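Side-chain contacts in nitrate reductase (Ulva prolifera, PDB 5YLY), which probably reduces nitrate to nitrite with NADH in the first step of nitrate assimilation, here as its FAD-binding cytochrome b5 reductase domain: residues 145-150 with 160-165; 179-184 with 194-199; 224-229 with 248-253; 259-264 with 276-281. All coordinates share one frame; numbering follows the deposited sequence. Where two conformers were deposited one is given.

Contact 1. Residues 145-150 with 160-165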
# COMPACT_ATOMS: atom_id res chain seq x y z
N PHE A 145 11.25 6.65 -2.95
CA PHE A 145 10.23 7.57 -3.45
C PHE A 145 9.63 8.38 -2.28
O PHE A 145 9.20 7.81 -1.26
CB PHE A 145 9.13 6.81 -4.21
CG PHE A 145 7.99 7.67 -4.69
CD1 PHE A 145 8.07 8.36 -5.90
CD2 PHE A 145 6.80 7.75 -3.96
CE1 PHE A 145 7.00 9.14 -6.35
CE2 PHE A 145 5.73 8.52 -4.42
CZ PHE A 145 5.85 9.23 -5.60
N HIS A 146 9.56 9.70 -2.46
CA HIS A 146 9.04 10.59 -1.43
C HIS A 146 8.13 11.63 -2.08
O HIS A 146 8.60 12.47 -2.83
CB HIS A 146 10.22 11.27 -0.70
CG HIS A 146 9.87 12.21 0.41
ND1 HIS A 146 8.60 12.27 0.96
CD2 HIS A 146 10.68 13.04 1.11
CE1 HIS A 146 8.67 13.16 1.94
NE2 HIS A 146 9.90 13.65 2.06
N TYR A 147 6.84 11.59 -1.77
CA TYR A 147 5.90 12.61 -2.26
C TYR A 147 5.97 13.63 -1.12
O TYR A 147 5.32 13.46 -0.09
CB TYR A 147 4.49 12.00 -2.41
CG TYR A 147 3.48 12.98 -2.96
CD1 TYR A 147 3.42 13.27 -4.32
CD2 TYR A 147 2.59 13.64 -2.11
CE1 TYR A 147 2.50 14.18 -4.83
CE2 TYR A 147 1.66 14.55 -2.61
CZ TYR A 147 1.63 14.83 -3.97
OH TYR A 147 0.68 15.67 -4.47
N ASP A 148 6.85 14.63 -1.28
CA ASP A 148 7.25 15.55 -0.21
C ASP A 148 6.44 16.82 -0.01
O ASP A 148 6.59 17.48 1.03
CB ASP A 148 8.73 15.94 -0.39
CG ASP A 148 9.07 16.69 -1.67
OD1 ASP A 148 8.46 16.39 -2.72
OD2 ASP A 148 9.97 17.56 -1.62
N ARG A 149 5.64 17.21 -1.01
CA ARG A 149 4.78 18.39 -0.91
C ARG A 149 3.76 18.31 -2.02
O ARG A 149 4.01 17.59 -3.00
CB ARG A 149 5.59 19.72 -0.95
CG ARG A 149 6.49 19.89 -2.15
CD ARG A 149 7.23 21.23 -2.08
NE ARG A 149 8.24 21.34 -3.13
CZ ARG A 149 8.01 21.80 -4.35
NH1 ARG A 149 6.79 22.21 -4.69
NH2 ARG A 149 8.99 21.86 -5.25
N PRO A 150 2.62 19.05 -1.91
CA PRO A 150 1.59 18.95 -2.95
C PRO A 150 2.15 19.11 -4.35
O PRO A 150 2.85 20.08 -4.61
CB PRO A 150 0.60 20.05 -2.57
CG PRO A 150 0.71 20.13 -1.08
CD PRO A 150 2.17 19.92 -0.80
N SER A 160 10.81 16.15 -9.16
CA SER A 160 9.91 16.64 -10.21
C SER A 160 8.55 17.04 -9.74
O SER A 160 8.05 16.50 -8.74
CB SER A 160 9.75 15.60 -11.33
OG SER A 160 8.84 16.07 -12.32
N GLU A 161 7.90 17.94 -10.50
CA GLU A 161 6.52 18.32 -10.24
C GLU A 161 5.67 17.21 -10.84
O GLU A 161 6.11 16.48 -11.74
CB GLU A 161 6.16 19.67 -10.89
CG GLU A 161 6.65 20.88 -10.11
CD GLU A 161 6.41 22.20 -10.82
OE1 GLU A 161 6.88 22.35 -11.97
OE2 GLU A 161 5.74 23.08 -10.23
N VAL A 162 4.47 17.05 -10.31
CA VAL A 162 3.57 15.99 -10.76
C VAL A 162 2.15 16.55 -10.67
O VAL A 162 1.84 17.30 -9.74
CB VAL A 162 3.81 14.66 -9.99
CG1 VAL A 162 3.56 14.80 -8.47
CG2 VAL A 162 2.99 13.50 -10.57
N LYS A 163 1.32 16.22 -11.66
CA LYS A 163 -0.08 16.67 -11.73
C LYS A 163 -1.06 15.49 -11.69
O LYS A 163 -2.22 15.67 -11.29
CB LYS A 163 -0.31 17.41 -13.05
CG LYS A 163 0.54 18.67 -13.24
CD LYS A 163 0.11 19.46 -14.48
CE LYS A 163 -0.94 20.51 -14.19
NZ LYS A 163 -1.50 21.11 -15.43
N ARG A 164 -0.59 14.32 -12.17
CA ARG A 164 -1.40 13.11 -12.28
C ARG A 164 -0.61 11.87 -11.88
O ARG A 164 0.56 11.72 -12.27
CB ARG A 164 -1.95 12.95 -13.70
CG ARG A 164 -2.82 14.13 -14.18
CD ARG A 164 -3.46 13.91 -15.54
NE ARG A 164 -2.53 13.31 -16.49
CZ ARG A 164 -2.85 12.91 -17.71
NH1 ARG A 164 -1.94 12.35 -18.49
NH2 ARG A 164 -4.08 13.09 -18.18
N ILE A 165 -1.24 11.00 -11.06
CA ILE A 165 -0.54 9.78 -10.63
C ILE A 165 -1.41 8.58 -10.90
O ILE A 165 -2.50 8.48 -10.33
CB ILE A 165 -0.12 9.82 -9.12
CG1 ILE A 165 0.78 11.05 -8.79
CG2 ILE A 165 0.56 8.49 -8.72
CD1 ILE A 165 1.19 11.20 -7.30
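The small antiparallel meander of strands 145-149, 152-155 and 158-161 runs directly into the parallel sheet at strand 164-170, and at this passage the ring of Tyr147 meets Val162 and Ile165. One ring carbon, CE1, does the touching for Tyr147. Methyl CG1 of Val162 lies at the ring edge, close to its plane, with Tyr147 CE1 to Val162 CG1 at 3.8 Å. The tip methyl of Ile165 comes in obliquely, 4.1 Å from Tyr147 CE1 to Ile165 CD1. Tyr147 CG is anti to the backbone N (chi1 -178°), beside the carbonyl carbon, and from there the ring extends to the second segment. Over one face lies a backbone oxygen of its own segment: Arg149 O, 3.7 Å above the plane of the Tyr147 ring and offset toward the rim. The phenol oxygen is buried but well satisfied, hydrogen-bonded to Asp190 OD2, Thr192 OG1 and Gly151 N, which together fix the position of the ring. Ile184 of helix 174-185 packs against both Tyr147 and Ile165 and continues the apolar cluster. On the other segment, Ser160 OG donates to Glu161 O at 2.8 Å. Such a three-stranded antiparallel linker, packed against the start of a nucleotide-binding sheet, is typical of the cytochrome b5 reductase fold, where it lies between the FAD-binding and NAD-binding domains.

Contact 2. Residues 179-184 with 194-199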
# COMPACT_ATOMS: atom_id res chain seq x y z
N GLN A 179 -1.70 5.04 1.24
CA GLN A 179 -1.00 6.08 2.00
C GLN A 179 -0.84 7.37 1.12
O GLN A 179 -1.11 8.49 1.58
CB GLN A 179 0.40 5.57 2.43
CG GLN A 179 1.20 6.59 3.25
CD GLN A 179 2.66 6.35 3.10
OE1 GLN A 179 3.22 6.55 2.03
NE2 GLN A 179 3.31 5.82 4.13
N VAL A 180 -0.43 7.18 -0.16
CA VAL A 180 -0.25 8.30 -1.10
C VAL A 180 -1.61 8.93 -1.42
O VAL A 180 -1.73 10.17 -1.42
CB VAL A 180 0.54 7.85 -2.37
CG1 VAL A 180 0.68 9.01 -3.38
CG2 VAL A 180 1.93 7.36 -1.98
N MET A 181 -2.65 8.10 -1.65
CA MET A 181 -4.00 8.61 -1.95
C MET A 181 -4.49 9.49 -0.81
O MET A 181 -4.95 10.59 -1.04
CB MET A 181 -5.00 7.43 -2.13
CG MET A 181 -4.72 6.61 -3.36
SD MET A 181 -5.77 5.12 -3.34
CE MET A 181 -7.35 5.90 -3.78
N LYS A 182 -4.36 9.02 0.43
CA LYS A 182 -4.80 9.85 1.56
C LYS A 182 -3.99 11.15 1.70
O LYS A 182 -4.57 12.22 1.97
CB LYS A 182 -4.73 9.06 2.84
CG LYS A 182 -5.84 8.01 2.93
CD LYS A 182 -5.57 7.09 4.12
CE LYS A 182 -5.87 7.75 5.42
NZ LYS A 182 -5.44 6.89 6.55
N ALA A 183 -2.67 11.07 1.51
CA ALA A 183 -1.80 12.26 1.64
C ALA A 183 -2.21 13.34 0.63
O ALA A 183 -2.19 14.53 0.96
CB ALA A 183 -0.35 11.87 1.41
N ILE A 184 -2.65 12.92 -0.56
CA ILE A 184 -3.06 13.83 -1.63
C ILE A 184 -4.49 14.34 -1.42
O ILE A 184 -4.75 15.54 -1.56
CB ILE A 184 -2.93 13.12 -3.02
CG1 ILE A 184 -1.43 12.90 -3.37
CG2 ILE A 184 -3.62 13.92 -4.14
CD1 ILE A 184 -1.24 12.02 -4.63
N ILE A 194 -5.66 11.28 -9.38
CA ILE A 194 -5.21 9.90 -9.18
C ILE A 194 -6.08 8.93 -9.95
O ILE A 194 -7.30 9.10 -9.98
CB ILE A 194 -5.26 9.54 -7.65
CG1 ILE A 194 -4.31 10.41 -6.79
CG2 ILE A 194 -5.02 8.04 -7.39
CD1 ILE A 194 -4.74 10.39 -5.26
N ARG A 195 -5.47 7.87 -10.49
CA ARG A 195 -6.21 6.75 -11.05
C ARG A 195 -5.65 5.50 -10.42
O ARG A 195 -4.45 5.27 -10.49
CB ARG A 195 -6.08 6.67 -12.60
CG ARG A 195 -6.80 7.80 -13.32
CD ARG A 195 -8.30 7.76 -13.14
NE ARG A 195 -8.97 8.86 -13.86
CZ ARG A 195 -9.19 10.08 -13.37
NH1 ARG A 195 -8.78 10.39 -12.13
NH2 ARG A 195 -9.78 11.00 -14.11
N LEU A 196 -6.51 4.69 -9.80
CA LEU A 196 -6.04 3.44 -9.23
C LEU A 196 -6.60 2.25 -9.99
O LEU A 196 -7.81 2.19 -10.27
CB LEU A 196 -6.45 3.36 -7.73
CG LEU A 196 -6.26 1.99 -7.03
CD1 LEU A 196 -4.77 1.62 -6.90
CD2 LEU A 196 -6.93 2.00 -5.63
N LEU A 197 -5.72 1.28 -10.27
CA LEU A 197 -6.10 0.01 -10.86
C LEU A 197 -5.68 -1.06 -9.85
O LEU A 197 -4.51 -1.15 -9.50
CB LEU A 197 -5.47 -0.18 -12.25
CG LEU A 197 -5.69 -1.56 -12.93
CD1 LEU A 197 -7.19 -1.89 -13.07
CD2 LEU A 197 -5.10 -1.57 -14.33
N TYR A 198 -6.65 -1.79 -9.30
CA TYR A 198 -6.34 -2.72 -8.21
C TYR A 198 -6.71 -4.13 -8.61
O TYR A 198 -7.90 -4.42 -8.82
CB TYR A 198 -7.07 -2.25 -6.92
CG TYR A 198 -6.78 -2.98 -5.63
CD1 TYR A 198 -5.59 -3.70 -5.46
CD2 TYR A 198 -7.66 -2.91 -4.55
CE1 TYR A 198 -5.32 -4.38 -4.26
CE2 TYR A 198 -7.37 -3.53 -3.33
CZ TYR A 198 -6.21 -4.28 -3.20
OH TYR A 198 -5.98 -4.95 -2.03
N ALA A 199 -5.70 -5.01 -8.68
CA ALA A 199 -5.90 -6.42 -9.10
C ALA A 199 -5.82 -7.38 -7.92
O ALA A 199 -4.96 -7.23 -7.05
CB ALA A 199 -4.87 -6.80 -10.14
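Ile194 pushes its tip into the helix surface between Met181 and Ile184, within the beta-alpha-beta unit of strand 164-170, helix 174-185 and strand 193-200 in the NAD-binding domain. Helix segment and strand segment run nearly antiparallel, at 158°, their axes 10.5 Å apart. The bump is Ile194 CD1 and the hollow lies between residues one helical turn apart. On one side its wall is backbone: Ile194 CD1 comes to 3.8 Å from Met181 CA, closer than to any atom of the methionine side chain. On the other side the wall is branched, with Ile184 CG2 3.9 Å from Ile194 CD1. Ile184 CD1 also extends toward the strand, so the two isoleucines face each other tip to tip. Ile194 CG1 stands anti to the carbonyl carbon (chi1 -63°), and the next bond is extended, which carries the methyl outward to the helix.

Two residues further along the strand, Leu196 fills the next position. Its CD2 touches Met181 SD at 4.0 Å, the two side chains crossing at about a right angle. The methionine chain is extended to its sulfur and then bends at chi3 (75°). Leu212 of helix 209-218 packs on both Met181 and Leu196, while Met167 and Ile165 of strand 164-170 back Met181 and Ile184. All four touching residues are buried. Between Ile194 and Leu196, Arg195 turns its CB away from the helix and folds back on its own strand: its NH1 donates to Ile194 O at 2.9 Å, with the carbonyl oxygen in the guanidinium plane but the nitrogen well above the carbonyl plane.

Contact 3. Residues 224-229 with 248-253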
# COMPACT_ATOMS: atom_id res chain seq x y z
N LYS A 224 -10.36 8.08 -9.50
CA LYS A 224 -11.18 6.97 -10.01
C LYS A 224 -10.49 5.69 -9.59
O LYS A 224 -9.25 5.62 -9.56
CB LYS A 224 -11.36 7.00 -11.52
CG LYS A 224 -12.28 8.13 -11.97
CD LYS A 224 -12.59 8.01 -13.48
CE LYS A 224 -13.30 9.25 -13.99
NZ LYS A 224 -14.61 9.45 -13.31
N ILE A 225 -11.30 4.68 -9.25
CA ILE A 225 -10.75 3.39 -8.85
C ILE A 225 -11.39 2.30 -9.72
O ILE A 225 -12.61 2.30 -9.90
CB ILE A 225 -10.95 3.13 -7.33
CG1 ILE A 225 -10.24 4.22 -6.46
CG2 ILE A 225 -10.45 1.73 -6.93
CD1 ILE A 225 -10.75 4.35 -5.12
N HIS A 226 -10.55 1.41 -10.28
CA HIS A 226 -11.04 0.31 -11.09
C HIS A 226 -10.44 -0.96 -10.53
O HIS A 226 -9.29 -0.94 -10.07
CB HIS A 226 -10.66 0.47 -12.56
CG HIS A 226 -11.45 -0.42 -13.46
ND1 HIS A 226 -12.70 -0.03 -13.91
CD2 HIS A 226 -11.19 -1.65 -13.96
CE1 HIS A 226 -13.13 -0.98 -14.70
NE2 HIS A 226 -12.28 -1.98 -14.76
N TYR A 227 -11.22 -2.04 -10.54
CA TYR A 227 -10.80 -3.33 -9.99
C TYR A 227 -10.80 -4.41 -11.06
O TYR A 227 -11.57 -4.34 -12.02
CB TYR A 227 -11.79 -3.78 -8.90
CG TYR A 227 -12.01 -2.79 -7.78
CD1 TYR A 227 -11.19 -2.78 -6.66
CD2 TYR A 227 -13.08 -1.89 -7.82
CE1 TYR A 227 -11.41 -1.88 -5.61
CE2 TYR A 227 -13.29 -0.97 -6.79
CZ TYR A 227 -12.46 -0.99 -5.68
OH TYR A 227 -12.67 -0.09 -4.68
N THR A 228 -9.96 -5.44 -10.86
CA THR A 228 -9.99 -6.67 -11.65
C THR A 228 -9.80 -7.83 -10.71
O THR A 228 -9.12 -7.71 -9.69
CB THR A 228 -9.03 -6.70 -12.86
OG1 THR A 228 -9.40 -7.82 -13.68
CG2 THR A 228 -7.55 -6.82 -12.47
N VAL A 229 -10.48 -8.93 -11.00
CA VAL A 229 -10.36 -10.18 -10.25
C VAL A 229 -10.13 -11.30 -11.26
O VAL A 229 -10.58 -11.17 -12.40
CB VAL A 229 -11.52 -10.45 -9.25
CG1 VAL A 229 -11.58 -9.40 -8.14
CG2 VAL A 229 -12.86 -10.57 -9.96
N CYS A 248 -5.59 -1.11 -18.81
CA CYS A 248 -4.77 0.05 -18.44
C CYS A 248 -5.29 1.32 -19.13
O CYS A 248 -5.31 2.37 -18.51
CB CYS A 248 -3.30 -0.19 -18.76
SG CYS A 248 -2.51 -1.46 -17.72
N GLU A 249 -5.71 1.21 -20.41
CA GLU A 249 -6.23 2.38 -21.14
C GLU A 249 -7.58 2.84 -20.58
O GLU A 249 -7.86 4.04 -20.58
CB GLU A 249 -6.32 2.11 -22.66
CG GLU A 249 -4.95 2.04 -23.32
CD GLU A 249 -4.90 1.59 -24.77
OE1 GLU A 249 -5.84 0.89 -25.23
OE2 GLU A 249 -3.89 1.91 -25.45
N ARG A 250 -8.41 1.90 -20.13
CA ARG A 250 -9.71 2.26 -19.56
C ARG A 250 -9.57 2.89 -18.17
O ARG A 250 -10.26 3.86 -17.86
CB ARG A 250 -10.66 1.05 -19.50
CG ARG A 250 -11.15 0.62 -20.90
CD ARG A 250 -12.20 -0.48 -20.87
NE ARG A 250 -11.62 -1.80 -20.59
CZ ARG A 250 -11.68 -2.42 -19.41
NH1 ARG A 250 -12.28 -1.84 -18.38
NH2 ARG A 250 -11.13 -3.62 -19.25
N ALA A 251 -8.70 2.34 -17.33
CA ALA A 251 -8.52 2.73 -15.94
C ALA A 251 -7.53 3.82 -15.64
O ALA A 251 -7.65 4.45 -14.60
CB ALA A 251 -8.14 1.49 -15.13
N LEU A 252 -6.49 3.99 -16.49
CA LEU A 252 -5.39 4.91 -16.17
C LEU A 252 -5.17 6.06 -17.13
O LEU A 252 -5.65 6.03 -18.26
CB LEU A 252 -4.09 4.06 -16.05
CG LEU A 252 -4.14 2.83 -15.11
CD1 LEU A 252 -2.89 2.01 -15.26
CD2 LEU A 252 -4.34 3.26 -13.61
N PHE A 253 -4.37 7.04 -16.69
CA PHE A 253 -3.98 8.16 -17.56
C PHE A 253 -2.87 7.70 -18.51
O PHE A 253 -1.99 6.92 -18.12
CB PHE A 253 -3.39 9.32 -16.72
CG PHE A 253 -4.33 10.01 -15.76
CD1 PHE A 253 -5.47 10.67 -16.21
CD2 PHE A 253 -4.04 10.04 -14.40
CE1 PHE A 253 -6.32 11.33 -15.32
CE2 PHE A 253 -4.88 10.72 -13.51
CZ PHE A 253 -6.01 11.36 -13.97
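Arg250 and Ala251, in the last turn of helix 245-251, both meet a single residue of strand 223-229, His226. Along the helix, Cys248 comes first and contributes through its backbone: its O accepts the N-H of Leu252 at 2.8 Å, closing the final turn. Glu249 points elsewhere and forms a salt bridge with Arg254. Arg250 then reaches across to the ring. Its chain bends at chi3 (-76°), which brings NH1 to 3.6 Å from His226 NE2 and 3.9 Å from His226 CE1. The imidazole lies at the edge of the guanidinium, near its plane, but the two planes are 69° apart and no hydrogen bond joins them. Instead both groups bind one hydroxyl: Ser239 OG pairs with His226 NE2 and with Arg250 NH2. The adjacent guanidinium charge would probably disfavour a charged imidazole. Ala251 makes the closest backbone approach, with its CA 6.0 Å from the CA of His226. Its methyl packs against the base of the histidine side chain, 3.7 Å from Ala251 CB to His226 CB, a small residue that lets helix end and strand lie close. Leu252 leaves helical geometry and turns its CB away from the strand, while Phe253 packs on Arg195 and Arg164. A short helix set by its C-terminal turn against a parallel strand belongs to the alpha/beta layering of the Rossmann-like NAD-binding domain.

Contact 4. Residues 259-264 with 276-281; sequences TISVLC and PNLEKM
Strand 259-264 is extended throughout, whereas 276-281 is the end of helix 267-280, kinked at Pro276 and Asn277, whose nitrogens lack bonds to the preceding turn. Beyond the kink the helix resumes, with Lys280 N bonded to Pro276 O at 3.2 Å, and Met281 leaves it. The backbones come closest at Ser261 and Leu278, whose CA atoms are 8.0 Å apart, a spacing bridged by side chains alone. Leu278 carries the whole contact from the helix, its two methyls meeting two strand residues on the same side of the sheet. With CG anti to the carbonyl carbon (chi1 -67°), the fork is presented to the strand. Leu278 CD2 rests on the serine, 3.6 Å from Ser261 OG, and both Leu278 CD1 and Leu278 CD2 lie 4.0 Å from Ser261 CB. Leu278 CD1 meets Leu263 tip to tip, lying 3.9 Å from both Leu263 CD1 and Leu263 CD2, so the methyl sits astride the leucine fork. The buried hydroxyl beside this apolar patch is satisfied by a hydrogen bond between Ser261 OG and Asn166 ND2. Leu263 also packs on Leu270, Cys274 and His275, earlier in the same helix. The contact thus belongs to the beta-alpha-beta unit 259-264, 267-280, 289-291; Leu278 also touches Ile168 of strand 164-170, the neighbouring strand, and Asn277 and Met281 lean on Cys248 of helix 245-251.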
# COMPACT_ATOMS: atom_id res chain seq x y z
N THR A 259 2.75 13.38 -15.48
CA THR A 259 2.05 12.13 -15.16
C THR A 259 3.07 11.05 -14.87
O THR A 259 3.99 10.82 -15.67
CB THR A 259 1.08 11.66 -16.28
OG1 THR A 259 0.21 12.73 -16.62
CG2 THR A 259 0.22 10.45 -15.86
N ILE A 260 2.91 10.38 -13.72
CA ILE A 260 3.75 9.25 -13.33
C ILE A 260 2.85 8.07 -13.02
O ILE A 260 1.64 8.24 -12.85
CB ILE A 260 4.74 9.57 -12.16
CG1 ILE A 260 3.97 9.89 -10.83
CG2 ILE A 260 5.75 10.66 -12.55
CD1 ILE A 260 4.87 9.92 -9.57
N SER A 261 3.44 6.88 -12.96
CA SER A 261 2.74 5.67 -12.56
C SER A 261 3.56 5.05 -11.45
O SER A 261 4.80 5.04 -11.55
CB SER A 261 2.60 4.67 -13.72
OG SER A 261 1.86 5.22 -14.79
N VAL A 262 2.89 4.64 -10.36
CA VAL A 262 3.56 3.99 -9.22
C VAL A 262 2.97 2.60 -9.07
O VAL A 262 1.79 2.40 -9.33
CB VAL A 262 3.59 4.83 -7.92
CG1 VAL A 262 4.44 6.08 -8.10
CG2 VAL A 262 2.18 5.19 -7.43
N LEU A 263 3.79 1.63 -8.70
CA LEU A 263 3.38 0.24 -8.70
C LEU A 263 3.80 -0.50 -7.47
O LEU A 263 4.91 -0.30 -6.99
CB LEU A 263 4.05 -0.48 -9.91
CG LEU A 263 3.68 -0.04 -11.33
CD1 LEU A 263 4.52 1.13 -11.79
CD2 LEU A 263 4.02 -1.15 -12.31
N CYS A 264 2.93 -1.41 -7.01
CA CYS A 264 3.26 -2.28 -5.90
C CYS A 264 2.43 -3.54 -5.98
O CYS A 264 1.20 -3.48 -5.98
CB CYS A 264 3.12 -1.60 -4.54
SG CYS A 264 3.82 -2.57 -3.18
N PRO A 276 5.00 -3.69 -19.33
CA PRO A 276 4.84 -3.72 -20.79
C PRO A 276 3.72 -2.82 -21.32
O PRO A 276 3.89 -2.13 -22.33
CB PRO A 276 4.59 -5.21 -21.08
CG PRO A 276 5.22 -5.93 -19.95
CD PRO A 276 4.90 -5.05 -18.76
N ASN A 277 2.59 -2.81 -20.61
CA ASN A 277 1.40 -2.03 -20.96
C ASN A 277 1.57 -0.54 -20.65
O ASN A 277 1.14 0.29 -21.46
CB ASN A 277 0.17 -2.65 -20.31
CG ASN A 277 -0.16 -3.98 -20.96
OD1 ASN A 277 -0.21 -4.10 -22.18
ND2 ASN A 277 -0.27 -5.05 -20.18
N LEU A 278 2.23 -0.18 -19.53
CA LEU A 278 2.51 1.24 -19.23
C LEU A 278 3.51 1.78 -20.27
O LEU A 278 3.36 2.93 -20.72
CB LEU A 278 3.07 1.42 -17.81
CG LEU A 278 2.13 1.11 -16.66
CD1 LEU A 278 2.89 0.99 -15.36
CD2 LEU A 278 1.05 2.19 -16.51
N GLU A 279 4.50 0.96 -20.66
CA GLU A 279 5.49 1.34 -21.66
C GLU A 279 4.79 1.69 -22.99
O GLU A 279 5.15 2.67 -23.65
CB GLU A 279 6.52 0.22 -21.86
CG GLU A 279 7.94 0.73 -22.13
CD GLU A 279 8.82 0.95 -20.91
OE1 GLU A 279 10.03 1.23 -21.10
OE2 GLU A 279 8.31 0.85 -19.77
N LYS A 280 3.72 0.93 -23.33
CA LYS A 280 2.91 1.17 -24.52
C LYS A 280 2.09 2.46 -24.37
O LYS A 280 1.81 3.11 -25.38
CB LYS A 280 2.00 -0.02 -24.81
CG LYS A 280 2.74 -1.18 -25.46
CD LYS A 280 1.85 -2.40 -25.57
CE LYS A 280 2.53 -3.52 -26.32
NZ LYS A 280 1.71 -4.75 -26.28
N MET A 281 1.76 2.85 -23.11
CA MET A 281 1.01 4.09 -22.83
C MET A 281 1.90 5.34 -22.71
O MET A 281 1.40 6.42 -22.37
CB MET A 281 0.11 3.92 -21.61
CG MET A 281 -1.08 3.04 -21.89
SD MET A 281 -2.00 2.70 -20.37
CE MET A 281 -2.95 4.22 -20.23

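Along the chain the four contacts follow one another without overlap, and all reach the same six-stranded parallel sheet, through strands 164-170, 193-200, 223-229 and 259-264. Contact 1 lies where the antiparallel linker enters it; its centre is about 13 Å from that of contact 2, and Ile165 packs on Ile184 between them. Strands 193-200 and 223-229 are neighbours, so contacts 2 and 3, centres about 12 Å apart, are laced by backbone bonds between Leu196, Tyr198 and His226. Contacts 3 and 4, also about 12 Å apart, meet through Met281. Helix 174-185 thus covers one face of the sheet and helices 245-251 and 267-280 the other, giving the layered NAD-binding domain.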